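PDB 6TTB: formate dehydrogenase from Staphylococcus aureus, which catalyses the NAD-dependent oxidation of formate to carbon dioxide, passing a hydride to the nicotinamide of NAD. Local coordinates for the interface of chains A and B. Coordinates in Å, arbitrary orientation; residue numbers count along the deposited sequence, not the author numbering. Chains: chain A/B, Formate dehydrogenase.

Contact 1: the interface of chains A and B. Residues chain A 183-185, 189; chain B 149, 329, 331.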
loop_
_atom_site.group_PDB
_atom_site.type_symbol
_atom_site.label_atom_id
_atom_site.label_comp_id
_atom_site.label_asym_id
_atom_site.label_seq_id
_atom_site.Cartn_x
_atom_site.Cartn_y
_atom_site.Cartn_z
ATOM N N ALA A 183 9.796 8.655 1.875
ATOM C CA ALA A 183 9.054 8.211 0.723
ATOM C C ALA A 183 10.034 7.769 -0.361
ATOM O O ALA A 183 11.005 8.449 -0.678
ATOM C CB ALA A 183 8.193 9.333 0.255
ATOM N N HIS A 184 9.802 6.567 -0.844
ATOM C CA HIS A 184 10.650 5.832 -1.745
ATOM C C HIS A 184 9.744 5.295 -2.826
ATOM O O HIS A 184 8.581 5.047 -2.569
ATOM C CB HIS A 184 11.254 4.617 -1.037
ATOM C CG HIS A 184 12.346 4.956 -0.063
ATOM N ND1 HIS A 184 13.713 4.930 -0.413
ATOM C CD2 HIS A 184 12.311 5.325 1.237
ATOM C CE1 HIS A 184 14.430 5.254 0.643
ATOM N NE2 HIS A 184 13.615 5.535 1.631
ATOM N N GLU A 185 10.258 5.237 -4.043
ATOM C CA GLU A 185 9.710 4.386 -5.060
ATOM C C GLU A 185 9.947 2.935 -4.665
ATOM O O GLU A 185 11.022 2.583 -4.185
ATOM C CB GLU A 185 10.451 4.687 -6.348
ATOM C CG GLU A 185 10.340 6.132 -6.722
ATOM C CD GLU A 185 10.582 6.372 -8.186
ATOM O OE1 GLU A 185 9.762 7.071 -8.781
ATOM O OE2 GLU A 185 11.583 5.832 -8.726
ATOM N N LYS A 189 14.069 -1.481 -5.900
ATOM C CA LYS A 189 14.400 -2.001 -4.591
ATOM C C LYS A 189 14.575 -3.511 -4.686
ATOM O O LYS A 189 14.017 -4.165 -5.602
ATOM C CB LYS A 189 13.292 -1.687 -3.591
ATOM C CG LYS A 189 12.918 -0.211 -3.452
ATOM C CD LYS A 189 13.611 0.461 -2.310
ATOM C CE LYS A 189 13.692 1.962 -2.483
ATOM N NZ LYS A 189 13.738 2.277 -3.920
ATOM N N GLU B 149 2.848 3.505 -9.391
ATOM C CA GLU B 149 2.850 2.757 -8.132
ATOM C C GLU B 149 1.803 3.355 -7.210
ATOM O O GLU B 149 0.985 2.655 -6.648
ATOM C CB GLU B 149 4.181 2.920 -7.417
ATOM C CG GLU B 149 5.349 2.318 -8.151
ATOM C CD GLU B 149 6.648 2.461 -7.390
ATOM O OE1 GLU B 149 6.674 3.268 -6.334
ATOM O OE2 GLU B 149 7.651 1.790 -7.815
ATOM N N THR B 329 9.642 11.684 -3.677
ATOM C CA THR B 329 10.264 10.486 -3.133
ATOM C C THR B 329 11.758 10.730 -3.047
ATOM O O THR B 329 12.308 11.609 -3.732
ATOM C CB THR B 329 10.086 9.281 -4.058
ATOM O OG1 THR B 329 10.887 9.527 -5.214
ATOM C CG2 THR B 329 8.652 9.043 -4.476
ATOM N N GLU B 331 14.262 9.143 -4.215
ATOM C CA GLU B 331 15.013 9.040 -5.445
ATOM C C GLU B 331 14.476 10.046 -6.474
ATOM O O GLU B 331 15.104 10.327 -7.500
ATOM C CB GLU B 331 15.045 7.594 -5.917
ATOM C CG GLU B 331 13.703 6.920 -5.916
ATOM C CD GLU B 331 13.292 6.345 -4.556
ATOM O OE1 GLU B 331 12.519 7.011 -3.856
ATOM O OE2 GLU B 331 13.739 5.240 -4.201
#
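B:Glu331 reaches across to the loop of chain A with both carboxylate oxygens. OE1 of B:Glu331 accepts a hydrogen bond from the backbone N of A:Glu185, 2.9 Å away. The bond is fairly straight, 155° at the hydrogen, but the N-H comes from above the carboxylate plane, 67° out of it. OE2 of B:Glu331 takes the ammonium group of A:Lys189 in a salt bridge, with NZ of A:Lys189 at 3.0 Å. That donor arrives nearly along the C-O axis, and the two side chains approach from opposite directions. NZ of A:Lys189 is also bonded to the backbone O of A:Glu185, 2.7 Å away. This second bond ties the loop to itself and probably positions NZ for B:Glu331.

B:Glu331 gets there by a folded side chain. Its CG lies between the backbone N and the carbonyl carbon (chi1 48°). This turn brings CG of B:Glu331 to 3.5 Å from CG of A:Glu185. The bend at chi2 then swings the carboxylate towards the backbone N of A:Glu185 and NZ of A:Lys189. The two acid side chains thus touch by their methylenes. The carboxylate of A:Glu185 points away, and its OE2 stays 5.0 Å from OE2 of B:Glu331.

B:Thr329 packs next to this pair. Its CG2 methyl lies 4.0 Å from CG of A:Glu185, and its CB faces the backbone O of A:Ala183. The ring of A:His184 stands steeply to the carboxylate of B:Glu331. Its ND1 is 3.8 Å from OE2 of B:Glu331, without a hydrogen bond. On the far side of the loop, OE1 of B:Glu149 lies near CA of A:Glu185.

B:Glu331 stands at the start of helix 330-348. This polar patch joins that helix to the loop of the other subunit and probably helps to hold the dimer together.

Contact 2: the interface of chains A and B. Residues chain A 149, 206; chain B 156, 160, 184-187, 210.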
loop_
_atom_site.group_PDB
_atom_site.type_symbol
_atom_site.label_atom_id
_atom_site.label_comp_id
_atom_site.label_asym_id
_atom_site.label_seq_id
_atom_site.Cartn_x
_atom_site.Cartn_y
_atom_site.Cartn_z
ATOM N N GLU A 149 -2.071 -10.024 -2.349
ATOM C CA GLU A 149 -2.457 -8.636 -2.590
ATOM C C GLU A 149 -2.159 -7.834 -1.318
ATOM O O GLU A 149 -1.556 -6.756 -1.343
ATOM C CB GLU A 149 -3.939 -8.519 -2.902
ATOM C CG GLU A 149 -4.403 -9.218 -4.144
ATOM C CD GLU A 149 -5.903 -9.039 -4.480
ATOM O OE1 GLU A 149 -6.594 -8.378 -3.712
ATOM O OE2 GLU A 149 -6.365 -9.529 -5.572
ATOM N N ARG A 206 3.178 -10.698 -8.809
ATOM C CA ARG A 206 2.635 -9.359 -8.759
ATOM C C ARG A 206 3.758 -8.370 -8.503
ATOM O O ARG A 206 3.648 -7.257 -8.927
ATOM C CB ARG A 206 1.539 -9.199 -7.719
ATOM C CG ARG A 206 0.419 -10.206 -7.874
ATOM C CD ARG A 206 -0.423 -10.126 -6.610
ATOM N NE ARG A 206 -1.681 -10.797 -6.906
ATOM C CZ ARG A 206 -1.759 -11.934 -7.615
ATOM N NH1 ARG A 206 -0.640 -12.540 -7.964
ATOM N NH2 ARG A 206 -2.934 -12.444 -7.956
ATOM N N LEU B 156 -5.486 -0.801 -4.382
ATOM C CA LEU B 156 -5.390 -1.763 -3.297
ATOM C C LEU B 156 -6.032 -1.233 -1.978
ATOM O O LEU B 156 -6.971 -1.885 -1.416
ATOM C CB LEU B 156 -3.926 -2.135 -3.131
ATOM C CG LEU B 156 -3.376 -2.958 -4.312
ATOM C CD1 LEU B 156 -1.860 -2.880 -4.406
ATOM C CD2 LEU B 156 -3.834 -4.389 -4.276
ATOM N N ARG B 160 -9.502 -3.733 -1.056
ATOM C CA ARG B 160 -9.176 -4.191 0.280
ATOM C C ARG B 160 -9.480 -2.983 1.143
ATOM O O ARG B 160 -9.303 -1.850 0.672
ATOM C CB ARG B 160 -7.681 -4.518 0.348
ATOM C CG ARG B 160 -7.141 -5.323 -0.834
ATOM C CD ARG B 160 -5.852 -6.112 -0.569
ATOM N NE ARG B 160 -6.025 -7.085 0.485
ATOM C CZ ARG B 160 -6.487 -8.331 0.239
ATOM N NH1 ARG B 160 -6.728 -8.701 -1.010
ATOM N NH2 ARG B 160 -6.605 -9.238 1.214
ATOM N N HIS B 184 -12.482 -6.466 -0.433
ATOM C CA HIS B 184 -12.563 -7.167 -1.707
ATOM C C HIS B 184 -11.178 -7.525 -2.186
ATOM O O HIS B 184 -10.225 -6.794 -1.937
ATOM C CB HIS B 184 -13.148 -6.244 -2.753
ATOM C CG HIS B 184 -14.608 -6.082 -2.588
ATOM N ND1 HIS B 184 -15.509 -7.063 -3.021
ATOM C CD2 HIS B 184 -15.326 -5.117 -1.961
ATOM C CE1 HIS B 184 -16.739 -6.683 -2.718
ATOM N NE2 HIS B 184 -16.658 -5.489 -2.033
ATOM N N GLU B 185 -11.083 -8.634 -2.911
ATOM C CA GLU B 185 -9.873 -8.888 -3.664
ATOM C C GLU B 185 -9.875 -7.951 -4.864
ATOM O O GLU B 185 -10.928 -7.631 -5.441
ATOM C CB GLU B 185 -9.826 -10.328 -4.090
ATOM C CG GLU B 185 -9.892 -11.257 -2.919
ATOM C CD GLU B 185 -9.774 -12.698 -3.387
ATOM O OE1 GLU B 185 -10.089 -12.948 -4.576
ATOM O OE2 GLU B 185 -9.353 -13.553 -2.591
ATOM N N LEU B 186 -8.697 -7.477 -5.216
ATOM C CA LEU B 186 -8.555 -6.798 -6.467
ATOM C C LEU B 186 -8.780 -7.803 -7.579
ATOM O O LEU B 186 -9.241 -7.435 -8.668
ATOM C CB LEU B 186 -7.145 -6.252 -6.550
ATOM C CG LEU B 186 -6.782 -5.670 -7.891
ATOM C CD1 LEU B 186 -7.660 -4.514 -8.146
ATOM C CD2 LEU B 186 -5.343 -5.208 -7.893
ATOM N N GLN B 187 -8.432 -9.068 -7.314
ATOM C CA GLN B 187 -8.535 -10.065 -8.333
ATOM C C GLN B 187 -9.964 -10.199 -8.815
ATOM O O GLN B 187 -10.915 -10.150 -8.038
ATOM C CB GLN B 187 -7.987 -11.397 -7.856
ATOM C CG GLN B 187 -8.004 -12.431 -8.974
ATOM C CD GLN B 187 -7.739 -13.831 -8.488
ATOM O OE1 GLN B 187 -8.416 -14.350 -7.571
ATOM N NE2 GLN B 187 -6.737 -14.456 -9.107
ATOM N N PHE B 210 -2.565 -9.285 -11.499
ATOM C CA PHE B 210 -3.422 -9.371 -10.325
ATOM C C PHE B 210 -4.716 -9.979 -10.747
ATOM O O PHE B 210 -5.653 -9.996 -9.981
ATOM C CB PHE B 210 -3.766 -7.995 -9.790
ATOM C CG PHE B 210 -2.748 -7.449 -8.831
ATOM C CD1 PHE B 210 -2.826 -7.735 -7.480
ATOM C CD2 PHE B 210 -1.742 -6.607 -9.273
ATOM C CE1 PHE B 210 -1.894 -7.202 -6.588
ATOM C CE2 PHE B 210 -0.807 -6.082 -8.401
ATOM C CZ PHE B 210 -0.900 -6.360 -7.051
HETATM O O HOH W 1 -4.550 -10.478 -7.161
#
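A:Glu149 extends from helix 144-160 into a pocket of chain B built from backbone N-H groups and an arginine. CB of A:Glu149 meets the guanidinium of B:Arg160, 3.4 Å from NH1 of B:Arg160. CG of A:Glu149 lies in the plane of the B:Phe210 ring, at its edge, 4.0 Å from CD1 of B:Phe210. The chain runs straight on beyond CG (chi2 -178°), which carries the carboxylate to the loop 185-187. CD packs over CB of B:Leu186.

OE1 accepts two bonds from opposite faces of the carboxylate plane. NH1 of B:Arg160 comes from above the plane, 2.7 Å from OE1 of A:Glu149, and forms a salt bridge. OE1 lies in the guanidinium plane, although the two flat groups stand 89° apart. The backbone N of B:Leu186 meets OE1 of A:Glu149 on the syn side, also at 2.7 Å. OE2 receives the backbone N of B:Gln187 on its syn lone pair. Successive N-H groups thus hold the two oxygens and would limit rotation of the carboxylate. The arginine probably helps to keep it ionised.

A:Arg206 packs on the same B:Phe210 ring, over its face. Its chain is extended from CG to NE, with CD of A:Arg206 3.8 Å from the centroid of the B:Phe210 ring. Water 1 sits at the guanidinium edge, bonded to NE and NH2. The O of water 1 reaches OE2 of A:Glu149 at 2.6 Å. The O of water 1 also bonds to the backbone O of B:Phe210 at 3.1 Å.

The C-alpha centres of contact 1 and contact 2 lie about 21 Å apart in one two-fold symmetric dimer interface. Each contact has a twin with the chains exchanged. The loop around residue 185 serves both: chain A supplies it in contact 1 and chain B in contact 2. Glu149 recurs with the chains reversed, from chain B in contact 1 and chain A in contact 2. One copy of the loop is therefore placed between helix 330-348 and the Glu149 helix of the partner. Together the contacts probably help to fix how the two subunits are set against each other.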